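Fibronectin type III domain-containing protein (Simiduia agarivorans, PDB 6P2K) probably hydrolyses xyloglucan or related beta-glucans as a family 74 glycoside hydrolase, this chain being the zinc-binding beta-propeller part of a longer protein. Local coordinates at residues Lys312-Asp315 with Ser320-Ile323; Asp315-Ser320 with Trp325-Pro330; Val510-Ala515 with Ser586-Val591; Lys523-Ser528 with Lys581-Ser586. All coordinates share one frame; numbering follows the deposited sequence.

Contact 1: Lys312-Asp315 with Ser320-Ile323; sequences KIWD and SWDI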
loop_
_atom_site.group_PDB
_atom_site.type_symbol
_atom_site.label_atom_id
_atom_site.label_comp_id
_atom_site.label_asym_id
_atom_site.label_seq_id
_atom_site.Cartn_x
_atom_site.Cartn_y
_atom_site.Cartn_z
ATOM N N LYS B 312 28.439 -5.389 38.942
ATOM C CA LYS B 312 27.049 -5.644 38.588
ATOM C C LYS B 312 26.975 -6.984 37.871
ATOM O O LYS B 312 27.496 -7.133 36.762
ATOM C CB LYS B 312 26.496 -4.519 37.718
ATOM C CG LYS B 312 25.944 -3.348 38.511
ATOM C CD LYS B 312 24.933 -2.553 37.706
ATOM C CE LYS B 312 24.693 -1.191 38.338
ATOM N NZ LYS B 312 23.669 -0.404 37.592
ATOM N N ILE B 313 26.342 -7.972 38.510
ATOM C CA ILE B 313 26.144 -9.270 37.871
ATOM C C ILE B 313 24.818 -9.345 37.133
ATOM O O ILE B 313 24.556 -10.343 36.442
ATOM C CB ILE B 313 26.251 -10.405 38.907
ATOM C CG1 ILE B 313 25.179 -10.247 39.988
ATOM C CG2 ILE B 313 27.636 -10.413 39.535
ATOM C CD1 ILE B 313 24.973 -11.496 40.818
ATOM N N TRP B 314 23.983 -8.314 37.249
ATOM C CA TRP B 314 22.708 -8.202 36.557
ATOM C C TRP B 314 22.481 -6.718 36.313
ATOM O O TRP B 314 22.739 -5.903 37.202
ATOM C CB TRP B 314 21.575 -8.805 37.392
ATOM C CG TRP B 314 20.357 -9.221 36.618
ATOM C CD1 TRP B 314 20.236 -9.354 35.262
ATOM C CD2 TRP B 314 19.081 -9.561 37.171
ATOM N NE1 TRP B 314 18.958 -9.755 34.941
ATOM C CE2 TRP B 314 18.232 -9.889 36.096
ATOM C CE3 TRP B 314 18.573 -9.615 38.474
ATOM C CZ2 TRP B 314 16.907 -10.271 36.287
ATOM C CZ3 TRP B 314 17.256 -9.994 38.659
ATOM C CH2 TRP B 314 16.440 -10.318 37.571
ATOM N N ASP B 315 22.019 -6.362 35.117
ATOM C CA ASP B 315 22.027 -4.958 34.723
ATOM C C ASP B 315 20.871 -4.682 33.765
ATOM O O ASP B 315 20.011 -5.538 33.537
ATOM C CB ASP B 315 23.378 -4.593 34.095
ATOM C CG ASP B 315 23.762 -3.149 34.336
ATOM O OD1 ASP B 315 22.871 -2.345 34.692
ATOM O OD2 ASP B 315 24.955 -2.819 34.163
ATOM N N SER B 320 20.635 -9.884 26.601
ATOM C CA SER B 320 21.350 -11.058 27.086
ATOM C C SER B 320 20.528 -11.913 28.045
ATOM O O SER B 320 21.010 -12.968 28.472
ATOM C CB SER B 320 22.660 -10.637 27.761
ATOM O OG SER B 320 22.417 -9.941 28.969
ATOM N N TRP B 321 19.315 -11.492 28.400
ATOM C CA TRP B 321 18.436 -12.322 29.212
ATOM C C TRP B 321 16.991 -12.070 28.804
ATOM O O TRP B 321 16.650 -10.995 28.307
ATOM C CB TRP B 321 18.630 -12.075 30.718
ATOM C CG TRP B 321 18.694 -10.634 31.129
ATOM C CD1 TRP B 321 19.770 -9.798 31.025
ATOM C CD2 TRP B 321 17.647 -9.862 31.733
ATOM N NE1 TRP B 321 19.454 -8.553 31.516
ATOM C CE2 TRP B 321 18.157 -8.565 31.956
ATOM C CE3 TRP B 321 16.328 -10.141 32.102
ATOM C CZ2 TRP B 321 17.394 -7.550 32.533
ATOM C CZ3 TRP B 321 15.572 -9.134 32.675
ATOM C CH2 TRP B 321 16.107 -7.853 32.883
ATOM N N ASP B 322 16.149 -13.079 29.009
ATOM C CA ASP B 322 14.741 -13.013 28.627
ATOM C C ASP B 322 13.981 -12.190 29.660
ATOM O O ASP B 322 13.751 -12.644 30.785
ATOM C CB ASP B 322 14.158 -14.419 28.505
ATOM C CG ASP B 322 12.664 -14.414 28.202
ATOM O OD1 ASP B 322 12.151 -13.393 27.691
ATOM O OD2 ASP B 322 12.000 -15.441 28.480
ATOM N N ILE B 323 13.574 -10.978 29.277
ATOM C CA ILE B 323 12.830 -10.124 30.194
ATOM C C ILE B 323 11.391 -10.580 30.372
ATOM O O ILE B 323 10.691 -10.069 31.257
ATOM C CB ILE B 323 12.905 -8.657 29.717
ATOM C CG1 ILE B 323 12.592 -7.702 30.874
ATOM C CG2 ILE B 323 11.981 -8.424 28.523
ATOM C CD1 ILE B 323 13.126 -6.297 30.681
#

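Contact 2: Asp315-Ser320 with Trp325-Pro330; sequences DSYDGS and WDYATP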
loop_
_atom_site.group_PDB
_atom_site.type_symbol
_atom_site.label_atom_id
_atom_site.label_comp_id
_atom_site.label_asym_id
_atom_site.label_seq_id
_atom_site.Cartn_x
_atom_site.Cartn_y
_atom_site.Cartn_z
ATOM N N ASP B 315 22.019 -6.362 35.117
ATOM C CA ASP B 315 22.027 -4.958 34.723
ATOM C C ASP B 315 20.871 -4.682 33.765
ATOM O O ASP B 315 20.011 -5.538 33.537
ATOM C CB ASP B 315 23.378 -4.593 34.095
ATOM C CG ASP B 315 23.762 -3.149 34.336
ATOM O OD1 ASP B 315 22.871 -2.345 34.692
ATOM O OD2 ASP B 315 24.955 -2.819 34.163
ATOM N N SER B 316 20.870 -3.473 33.197
ATOM C CA SER B 316 19.852 -3.044 32.249
ATOM C C SER B 316 19.688 -4.070 31.139
ATOM O O SER B 316 20.642 -4.743 30.740
ATOM C CB SER B 316 20.230 -1.693 31.633
ATOM O OG SER B 316 20.655 -0.789 32.632
ATOM N N TYR B 317 18.464 -4.189 30.639
ATOM C CA TYR B 317 18.184 -5.106 29.544
ATOM C C TYR B 317 19.017 -4.738 28.324
ATOM O O TYR B 317 18.974 -3.600 27.847
ATOM C CB TYR B 317 16.694 -5.080 29.203
ATOM C CG TYR B 317 16.323 -5.980 28.049
ATOM C CD1 TYR B 317 16.298 -7.361 28.199
ATOM C CD2 TYR B 317 15.999 -5.450 26.810
ATOM C CE1 TYR B 317 15.955 -8.189 27.143
ATOM C CE2 TYR B 317 15.655 -6.268 25.748
ATOM C CZ TYR B 317 15.638 -7.638 25.921
ATOM O OH TYR B 317 15.298 -8.459 24.865
ATOM N N ASP B 318 19.789 -5.706 27.830
ATOM C CA ASP B 318 20.603 -5.531 26.635
ATOM C C ASP B 318 20.428 -6.684 25.655
ATOM O O ASP B 318 21.235 -6.821 24.729
ATOM C CB ASP B 318 22.084 -5.384 27.006
ATOM C CG ASP B 318 22.613 -6.574 27.793
ATOM O OD1 ASP B 318 21.845 -7.529 28.044
ATOM O OD2 ASP B 318 23.804 -6.552 28.167
ATOM N N GLY B 319 19.406 -7.518 25.843
ATOM C CA GLY B 319 19.196 -8.688 25.022
ATOM C C GLY B 319 19.829 -9.960 25.545
ATOM O O GLY B 319 19.574 -11.032 24.984
ATOM N N SER B 320 20.635 -9.884 26.601
ATOM C CA SER B 320 21.350 -11.058 27.086
ATOM C C SER B 320 20.528 -11.913 28.045
ATOM O O SER B 320 21.010 -12.968 28.472
ATOM C CB SER B 320 22.660 -10.637 27.761
ATOM O OG SER B 320 22.417 -9.941 28.969
ATOM N N TRP B 325 7.326 -11.109 29.749
ATOM C CA TRP B 325 6.302 -10.145 29.361
ATOM C C TRP B 325 6.450 -8.825 30.103
ATOM O O TRP B 325 6.084 -7.774 29.562
ATOM C CB TRP B 325 4.895 -10.722 29.576
ATOM C CG TRP B 325 4.485 -11.004 31.007
ATOM C CD1 TRP B 325 4.446 -12.225 31.622
ATOM C CD2 TRP B 325 4.014 -10.055 31.977
ATOM N NE1 TRP B 325 3.997 -12.093 32.913
ATOM C CE2 TRP B 325 3.726 -10.772 33.157
ATOM C CE3 TRP B 325 3.816 -8.670 31.967
ATOM C CZ2 TRP B 325 3.252 -10.151 34.313
ATOM C CZ3 TRP B 325 3.350 -8.054 33.120
ATOM C CH2 TRP B 325 3.071 -8.796 34.275
ATOM N N ASP B 326 6.994 -8.851 31.320
ATOM C CA ASP B 326 7.088 -7.663 32.169
ATOM C C ASP B 326 8.379 -6.928 31.835
ATOM O O ASP B 326 9.447 -7.216 32.380
ATOM C CB ASP B 326 7.025 -8.058 33.639
ATOM C CG ASP B 326 6.850 -6.864 34.565
ATOM O OD1 ASP B 326 6.711 -5.727 34.066
ATOM O OD2 ASP B 326 6.849 -7.069 35.797
ATOM N N TYR B 327 8.283 -5.956 30.926
ATOM C CA TYR B 327 9.437 -5.148 30.532
ATOM C C TYR B 327 9.799 -4.235 31.701
ATOM O O TYR B 327 9.434 -3.059 31.760
ATOM C CB TYR B 327 9.136 -4.357 29.262
ATOM C CG TYR B 327 10.369 -3.768 28.612
ATOM C CD1 TYR B 327 11.158 -4.531 27.763
ATOM C CD2 TYR B 327 10.743 -2.450 28.845
ATOM C CE1 TYR B 327 12.286 -4.000 27.167
ATOM C CE2 TYR B 327 11.868 -1.908 28.249
ATOM C CZ TYR B 327 12.636 -2.691 27.415
ATOM O OH TYR B 327 13.756 -2.161 26.822
ATOM N N ALA B 328 10.531 -4.802 32.657
ATOM C CA ALA B 328 10.900 -4.121 33.897
ATOM C C ALA B 328 12.421 -4.043 33.953
ATOM O O ALA B 328 13.084 -4.989 34.388
ATOM C CB ALA B 328 10.333 -4.850 35.113
ATOM N N THR B 329 12.974 -2.912 33.513
ATOM C CA THR B 329 14.414 -2.751 33.406
ATOM C C THR B 329 14.806 -1.332 33.795
ATOM O O THR B 329 14.084 -0.377 33.466
ATOM C CB THR B 329 14.903 -3.062 31.982
ATOM O OG1 THR B 329 16.291 -2.731 31.861
ATOM C CG2 THR B 329 14.102 -2.271 30.950
ATOM N N PRO B 330 15.924 -1.155 34.522
ATOM C CA PRO B 330 16.761 -2.200 35.126
ATOM C C PRO B 330 15.999 -3.012 36.169
ATOM O O PRO B 330 14.964 -2.550 36.646
ATOM C CB PRO B 330 17.895 -1.407 35.788
ATOM C CG PRO B 330 17.943 -0.125 35.052
ATOM C CD PRO B 330 16.518 0.182 34.699
#

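Contact 3: Val510-Ala515 with Ser586-Val591; sequences VLRDVA and SSTGGV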
loop_
_atom_site.group_PDB
_atom_site.type_symbol
_atom_site.label_atom_id
_atom_site.label_comp_id
_atom_site.label_asym_id
_atom_site.label_seq_id
_atom_site.Cartn_x
_atom_site.Cartn_y
_atom_site.Cartn_z
ATOM N N VAL B 510 -11.247 10.180 35.819
ATOM C CA VAL B 510 -11.082 8.774 35.465
ATOM C C VAL B 510 -12.425 8.182 35.064
ATOM O O VAL B 510 -13.428 8.349 35.764
ATOM C CB VAL B 510 -10.457 7.999 36.639
ATOM C CG1 VAL B 510 -10.530 6.496 36.393
ATOM C CG2 VAL B 510 -9.011 8.430 36.858
ATOM N N LEU B 511 -12.450 7.501 33.917
ATOM C CA LEU B 511 -13.649 6.796 33.460
ATOM C C LEU B 511 -13.709 5.465 34.203
ATOM O O LEU B 511 -13.283 4.418 33.710
ATOM C CB LEU B 511 -13.624 6.592 31.949
ATOM C CG LEU B 511 -13.180 7.762 31.071
ATOM C CD1 LEU B 511 -13.174 7.364 29.596
ATOM C CD2 LEU B 511 -14.068 8.970 31.302
ATOM N N ARG B 512 -14.256 5.511 35.423
ATOM C CA ARG B 512 -14.170 4.341 36.294
ATOM C C ARG B 512 -14.899 3.138 35.706
ATOM O O ARG B 512 -14.511 1.995 35.968
ATOM C CB ARG B 512 -14.698 4.661 37.690
ATOM C CG ARG B 512 -14.271 3.617 38.699
ATOM C CD ARG B 512 -14.581 3.998 40.129
ATOM N NE ARG B 512 -14.199 2.913 41.028
ATOM C CZ ARG B 512 -14.833 2.614 42.158
ATOM N NH1 ARG B 512 -15.887 3.325 42.537
ATOM N NH2 ARG B 512 -14.412 1.598 42.906
ATOM N N ASP B 513 -15.941 3.357 34.908
ATOM C CA ASP B 513 -16.444 2.282 34.068
ATOM C C ASP B 513 -16.778 2.822 32.687
ATOM O O ASP B 513 -17.087 4.003 32.508
ATOM C CB ASP B 513 -17.668 1.571 34.668
ATOM C CG ASP B 513 -17.915 0.182 34.048
ATOM O OD1 ASP B 513 -16.946 -0.588 33.795
ATOM O OD2 ASP B 513 -19.103 -0.148 33.826
ATOM N N VAL B 514 -16.668 1.926 31.714
ATOM C CA VAL B 514 -17.008 2.154 30.318
ATOM C C VAL B 514 -17.825 0.949 29.888
ATOM O O VAL B 514 -17.413 -0.191 30.124
ATOM C CB VAL B 514 -15.746 2.294 29.444
ATOM C CG1 VAL B 514 -16.105 2.310 27.970
ATOM C CG2 VAL B 514 -14.940 3.527 29.838
ATOM N N ALA B 515 -18.992 1.185 29.291
ATOM C CA ALA B 515 -19.875 0.076 28.964
ATOM C C ALA B 515 -20.568 0.311 27.632
ATOM O O ALA B 515 -20.974 1.435 27.316
ATOM C CB ALA B 515 -20.918 -0.149 30.068
ATOM N N SER B 586 -24.257 2.157 39.116
ATOM C CA SER B 586 -24.098 2.209 40.562
ATOM C C SER B 586 -23.220 3.404 40.905
ATOM O O SER B 586 -22.062 3.474 40.475
ATOM C CB SER B 586 -23.488 0.912 41.096
ATOM O OG SER B 586 -22.330 0.550 40.361
ATOM N N SER B 587 -23.775 4.346 41.660
ATOM C CA SER B 587 -23.052 5.539 42.070
ATOM C C SER B 587 -22.306 5.277 43.366
ATOM O O SER B 587 -22.897 4.811 44.344
ATOM C CB SER B 587 -24.012 6.710 42.250
ATOM O OG SER B 587 -23.348 7.832 42.811
ATOM N N THR B 588 -21.010 5.590 43.377
ATOM C CA THR B 588 -20.186 5.425 44.566
ATOM C C THR B 588 -19.570 6.742 45.013
ATOM O O THR B 588 -18.640 6.739 45.828
ATOM C CB THR B 588 -19.096 4.379 44.319
ATOM O OG1 THR B 588 -18.104 4.912 43.433
ATOM C CG2 THR B 588 -19.700 3.129 43.703
ATOM N N GLY B 589 -20.064 7.857 44.495
ATOM C CA GLY B 589 -19.634 9.167 44.945
ATOM C C GLY B 589 -20.813 10.116 44.926
ATOM O O GLY B 589 -21.759 9.948 44.151
ATOM N N GLY B 590 -20.753 11.116 45.797
ATOM C CA GLY B 590 -21.881 12.025 45.927
ATOM C C GLY B 590 -23.084 11.284 46.480
ATOM O O GLY B 590 -23.003 10.605 47.510
ATOM N N VAL B 591 -24.217 11.405 45.794
ATOM C CA VAL B 591 -25.399 10.628 46.145
ATOM C C VAL B 591 -25.211 9.225 45.577
ATOM O O VAL B 591 -25.236 9.030 44.358
ATOM C CB VAL B 591 -26.684 11.278 45.619
ATOM C CG1 VAL B 591 -27.893 10.444 46.010
ATOM C CG2 VAL B 591 -26.824 12.696 46.159
#

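Contact 4: Lys523-Ser528 with Lys581-Ser586; sequences KVFMFS and KVVFFS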
loop_
_atom_site.group_PDB
_atom_site.type_symbol
_atom_site.label_atom_id
_atom_site.label_comp_id
_atom_site.label_asym_id
_atom_site.label_seq_id
_atom_site.Cartn_x
_atom_site.Cartn_y
_atom_site.Cartn_z
ATOM N N LYS B 523 -22.887 2.231 20.420
ATOM C CA LYS B 523 -23.050 3.278 21.420
ATOM C C LYS B 523 -22.323 2.885 22.699
ATOM O O LYS B 523 -22.504 1.771 23.201
ATOM C CB LYS B 523 -24.537 3.514 21.700
ATOM C CG LYS B 523 -24.835 4.467 22.846
ATOM C CD LYS B 523 -26.307 4.879 22.838
ATOM C CE LYS B 523 -26.653 5.659 21.576
ATOM N NZ LYS B 523 -28.103 6.013 21.503
ATOM N N VAL B 524 -21.502 3.798 23.223
ATOM C CA VAL B 524 -20.650 3.525 24.378
ATOM C C VAL B 524 -20.898 4.585 25.443
ATOM O O VAL B 524 -20.897 5.783 25.140
ATOM C CB VAL B 524 -19.156 3.492 23.994
ATOM C CG1 VAL B 524 -18.314 3.039 25.180
ATOM C CG2 VAL B 524 -18.924 2.581 22.787
ATOM N N PHE B 525 -21.095 4.145 26.688
ATOM C CA PHE B 525 -21.268 5.025 27.836
ATOM C C PHE B 525 -20.009 5.021 28.696
ATOM O O PHE B 525 -19.287 4.021 28.760
ATOM C CB PHE B 525 -22.455 4.594 28.706
ATOM C CG PHE B 525 -23.786 4.673 28.018
ATOM C CD1 PHE B 525 -24.521 5.847 28.035
ATOM C CD2 PHE B 525 -24.316 3.563 27.378
ATOM C CE1 PHE B 525 -25.754 5.919 27.408
ATOM C CE2 PHE B 525 -25.550 3.627 26.752
ATOM C CZ PHE B 525 -26.269 4.805 26.764
ATOM N N MET B 526 -19.763 6.143 29.374
ATOM C CA MET B 526 -18.639 6.256 30.294
ATOM C C MET B 526 -18.950 7.332 31.328
ATOM O O MET B 526 -19.610 8.328 31.021
ATOM C CB MET B 526 -17.338 6.585 29.551
ATOM C CG MET B 526 -17.367 7.918 28.806
ATOM S SD MET B 526 -16.627 7.831 27.158
ATOM C CE MET B 526 -17.829 6.816 26.291
ATOM N N PHE B 527 -18.477 7.122 32.556
ATOM C CA PHE B 527 -18.676 8.081 33.640
ATOM C C PHE B 527 -17.317 8.612 34.074
ATOM O O PHE B 527 -16.487 7.860 34.591
ATOM C CB PHE B 527 -19.420 7.457 34.822
ATOM C CG PHE B 527 -20.126 8.467 35.696
ATOM C CD1 PHE B 527 -19.404 9.374 36.462
ATOM C CD2 PHE B 527 -21.510 8.520 35.736
ATOM C CE1 PHE B 527 -20.054 10.313 37.257
ATOM C CE2 PHE B 527 -22.167 9.446 36.528
ATOM C CZ PHE B 527 -21.438 10.349 37.289
ATOM N N SER B 528 -17.101 9.906 33.864
ATOM C CA SER B 528 -15.873 10.584 34.257
ATOM C C SER B 528 -16.009 11.015 35.713
ATOM O O SER B 528 -16.853 11.853 36.040
ATOM C CB SER B 528 -15.608 11.780 33.345
ATOM O OG SER B 528 -14.343 12.353 33.612
ATOM N N LYS B 581 -32.254 3.738 25.016
ATOM C CA LYS B 581 -32.583 4.997 25.677
ATOM C C LYS B 581 -32.577 4.903 27.198
ATOM O O LYS B 581 -32.890 5.897 27.860
ATOM C CB LYS B 581 -33.959 5.504 25.231
ATOM C CG LYS B 581 -34.105 5.773 23.746
ATOM C CD LYS B 581 -35.524 6.220 23.443
ATOM C CE LYS B 581 -35.581 7.136 22.238
ATOM N NZ LYS B 581 -35.685 6.367 20.971
ATOM N N VAL B 582 -32.253 3.745 27.771
ATOM C CA VAL B 582 -32.270 3.555 29.216
ATOM C C VAL B 582 -30.918 3.008 29.648
ATOM O O VAL B 582 -30.380 2.095 29.011
ATOM C CB VAL B 582 -33.404 2.608 29.661
ATOM C CG1 VAL B 582 -33.310 2.329 31.152
ATOM C CG2 VAL B 582 -34.758 3.213 29.324
ATOM N N VAL B 583 -30.366 3.572 30.721
ATOM C CA VAL B 583 -29.081 3.149 31.262
ATOM C C VAL B 583 -29.148 3.206 32.782
ATOM O O VAL B 583 -29.760 4.113 33.356
ATOM C CB VAL B 583 -27.924 4.016 30.716
ATOM C CG1 VAL B 583 -28.053 5.460 31.185
ATOM C CG2 VAL B 583 -26.578 3.435 31.118
ATOM N N PHE B 584 -28.536 2.219 33.431
ATOM C CA PHE B 584 -28.388 2.189 34.877
ATOM C C PHE B 584 -26.908 2.256 35.230
ATOM O O PHE B 584 -26.042 1.924 34.417
ATOM C CB PHE B 584 -28.995 0.919 35.494
ATOM C CG PHE B 584 -30.394 0.620 35.038
ATOM C CD1 PHE B 584 -30.621 -0.118 33.885
ATOM C CD2 PHE B 584 -31.483 1.052 35.774
ATOM C CE1 PHE B 584 -31.908 -0.406 33.467
ATOM C CE2 PHE B 584 -32.775 0.772 35.360
ATOM C CZ PHE B 584 -32.985 0.041 34.205
ATOM N N PHE B 585 -26.623 2.687 36.456
ATOM C CA PHE B 585 -25.265 2.600 36.976
ATOM C C PHE B 585 -25.310 2.676 38.492
ATOM O O PHE B 585 -26.276 3.170 39.082
ATOM C CB PHE B 585 -24.349 3.691 36.396
ATOM C CG PHE B 585 -24.679 5.092 36.844
ATOM C CD1 PHE B 585 -25.657 5.830 36.198
ATOM C CD2 PHE B 585 -23.976 5.687 37.880
ATOM C CE1 PHE B 585 -25.946 7.124 36.591
ATOM C CE2 PHE B 585 -24.264 6.979 38.279
ATOM C CZ PHE B 585 -25.251 7.697 37.634
ATOM N N SER B 586 -24.257 2.157 39.116
ATOM C CA SER B 586 -24.098 2.209 40.562
ATOM C C SER B 586 -23.220 3.404 40.905
ATOM O O SER B 586 -22.062 3.474 40.475
ATOM C CB SER B 586 -23.488 0.912 41.096
ATOM O OG SER B 586 -22.330 0.550 40.361
#

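Contact 1: Lys312-Asp315 with Ser320-Ile323
The indole nitrogen NE1 of Trp314 sits over the middle of the Trp321 ring system, 3.3 Å from Trp321 CE2, with the other ring atoms spread around it. The two indoles make a T-shaped (edge-to-face) pair: the Trp314 edge that carries NE1 is turned toward one face of Trp321, and the planes stand at 65°. Trp321 CG lies between its own backbone N and carbonyl carbon (chi1 46°), a setting that brings the ring out broadside to Trp314. At the edge of Trp321, close to its plane, the carbonyl O of Asp315 comes within 3.5 Å of CZ2. Trp314 ends strand 304-314, the last strand of a four-stranded antiparallel propeller blade, where Ile313 and Trp314 both face Leu292 in a classic beta bulge. With an alanine at Trp321, the NE1 edge of Trp314 would probably lose the aromatic face it meets, and a gap would open beside the Asp315 carbonyl. Trp371 stacks on Trp314 and also touches Trp321, so strand 368-373 adds to the aromatic cluster, as does Tyr358. Before the bulge, Lys312 NZ makes a long, weak ion pair with Asp315 OD1 (3.6 Å); its firmer partners are Glu260, in a salt bridge, and the carbonyl of Phe290.

Contact 2: Asp315-Ser320 with Trp325-Pro330
Tyr317 presents its two ring faces to different neighbours. Over the centre of one stands the backbone N of Gly319, 3.6 Å above the plane; toward the opposite one comes the edge of Tyr327, in an offset edge-to-face pair with planes at 71°. The touch is made near the rim, where Tyr317 CD2 lies 4.0 Å from Tyr327 CE1. CG of each tyrosine is anti to its backbone N (chi1 178° for Tyr317), and the two side chains cross at about a right angle. Behind them, Thr329 OG1 accepts an almost straight hydrogen bond from Tyr317 N, at 2.9 Å, and also rests against Tyr317 CB. A valine in place of Thr329 would probably leave this N-H without its acceptor and the backbone at Tyr317, just before the Asx turn, less firmly held. The next residue, Pro330, follows a cis peptide bond, and its CG packs 3.7 Å from Ser316 OG. Farther along, Asp318 O is hydrogen-bonded by Ser468 of a second subunit, and Tyr327 packs on Gly441 of that subunit. Asp318 OD1 takes two donors: Ser320 OG at 2.6 Å, on the syn lone pair, and Ser320 N at 3.0 Å, from above the carboxylate plane. The backbone bond makes an Asx turn, here folding the long loop between strands 304-314 and 336-338 where it meets the neighbouring subunit.

Contact 3: Val510-Ala515 with Ser586-Val591
The backbones keep well apart, 10.3 Å between the CA atoms of Arg512 and Thr588, because strands 511-516 and 582-588 belong to two different sheets; the gap is spanned by side chains alone. Arg512 leaves its strand with CG anti to the backbone N (chi1 -164°) and runs extended to NE, carrying the guanidinium across to Thr588. There NH1 comes within 2.9 Å of Thr588 OG1, which lies at the edge of the guanidinium and near its plane, but the angle is too poor for a hydrogen bond. The firmer polar hold is given by Trp616: its carbonyl accepts from Arg512 NH2, and its ring forms a cation-pi pair with the guanidinium, while the Thr588 side chain packs on the same residue. The two sheets are successive antiparallel blades of a beta-propeller, each strand joined to its neighbour in sequence, and the arginine bridges from the first strand of one blade to the second strand of the next. Beside it, Asp513 OD1 binds a zinc ion together with Asp405, and the other oxygen of Asp513 accepts from the backbone N of Ile573 in the following blade. The Arg512 side chain lies about 8 Å from this metal. Beyond Thr588 the chain turns a corner at Gly589, and Gly590 has a positive phi that favours glycine. Ser587 OG closes this turn with a 2.7 Å hydrogen bond to Val591 O, met from above the carbonyl plane; Trp595 NE1 is a second donor to that oxygen.

Contact 4: Lys523-Ser528 with Lys581-Ser586
Phe527 CG stands anti to its backbone N (chi1 -157°), whereas Phe585 CG takes the crowded position between N and the carbonyl carbon (chi1 68°); together these settings turn both rings into the space between two sheets. The rings cross obliquely, with planes at 44°, in a geometry that is neither a stack nor an edge-to-face pair. Their nearest approach is 3.7 Å, between Phe527 CE2 and Phe585 CE2, while Phe527 CD2 hangs over one face of Phe585, offset toward its rim. Two residues back on each strand, Phe525 meets Val583 more simply. One methyl, Val583 CG2, sits almost on the normal through the Phe525 ring, 4.2 Å from its centroid, in a CH-pi contact over the face. The partners keep step: the CA atoms are 8.7 Å apart for Phe525 and Val583, and 9.2 Å for Phe527 and Phe585, so the same alternate residues of both strands face the interface. Met533 and Ala570, from neighbouring strands of the two sheets, touch both Phe527 and Phe585, and Trp595 meets the Phe585 ring. Lys523 reaches over at the start of its strand to a salt bridge with Glu580. The four apolar side chains are buried, and the second strand of one four-stranded blade lies against the second strand of the next, the face-to-face packing of successive blades that builds a beta-propeller.

Overall arrangement
The four contacts form two clusters. Contacts 1 and 2 share Asp315 and Ser320 and lie 7 Å apart between centres; Ile323 of contact 1 packs on Tyr317 and Thr329 of contact 2, and both reach the second subunit. The centres of contacts 3 and 4 are about 9 Å apart, and both join the same two blades through strand 582-588, contact 4 nested inside the loop contact 3 closes; Ala515 O and Phe525 N, 2.8 Å apart, probably form a hydrogen bond. Contact 3 holds zinc ligand Asp513, and the side chain of Phe527 is about 10 Å from a zinc ion. Contacts 1 and 3, with centres 43 Å apart, lie on opposite sides of the chain's centre.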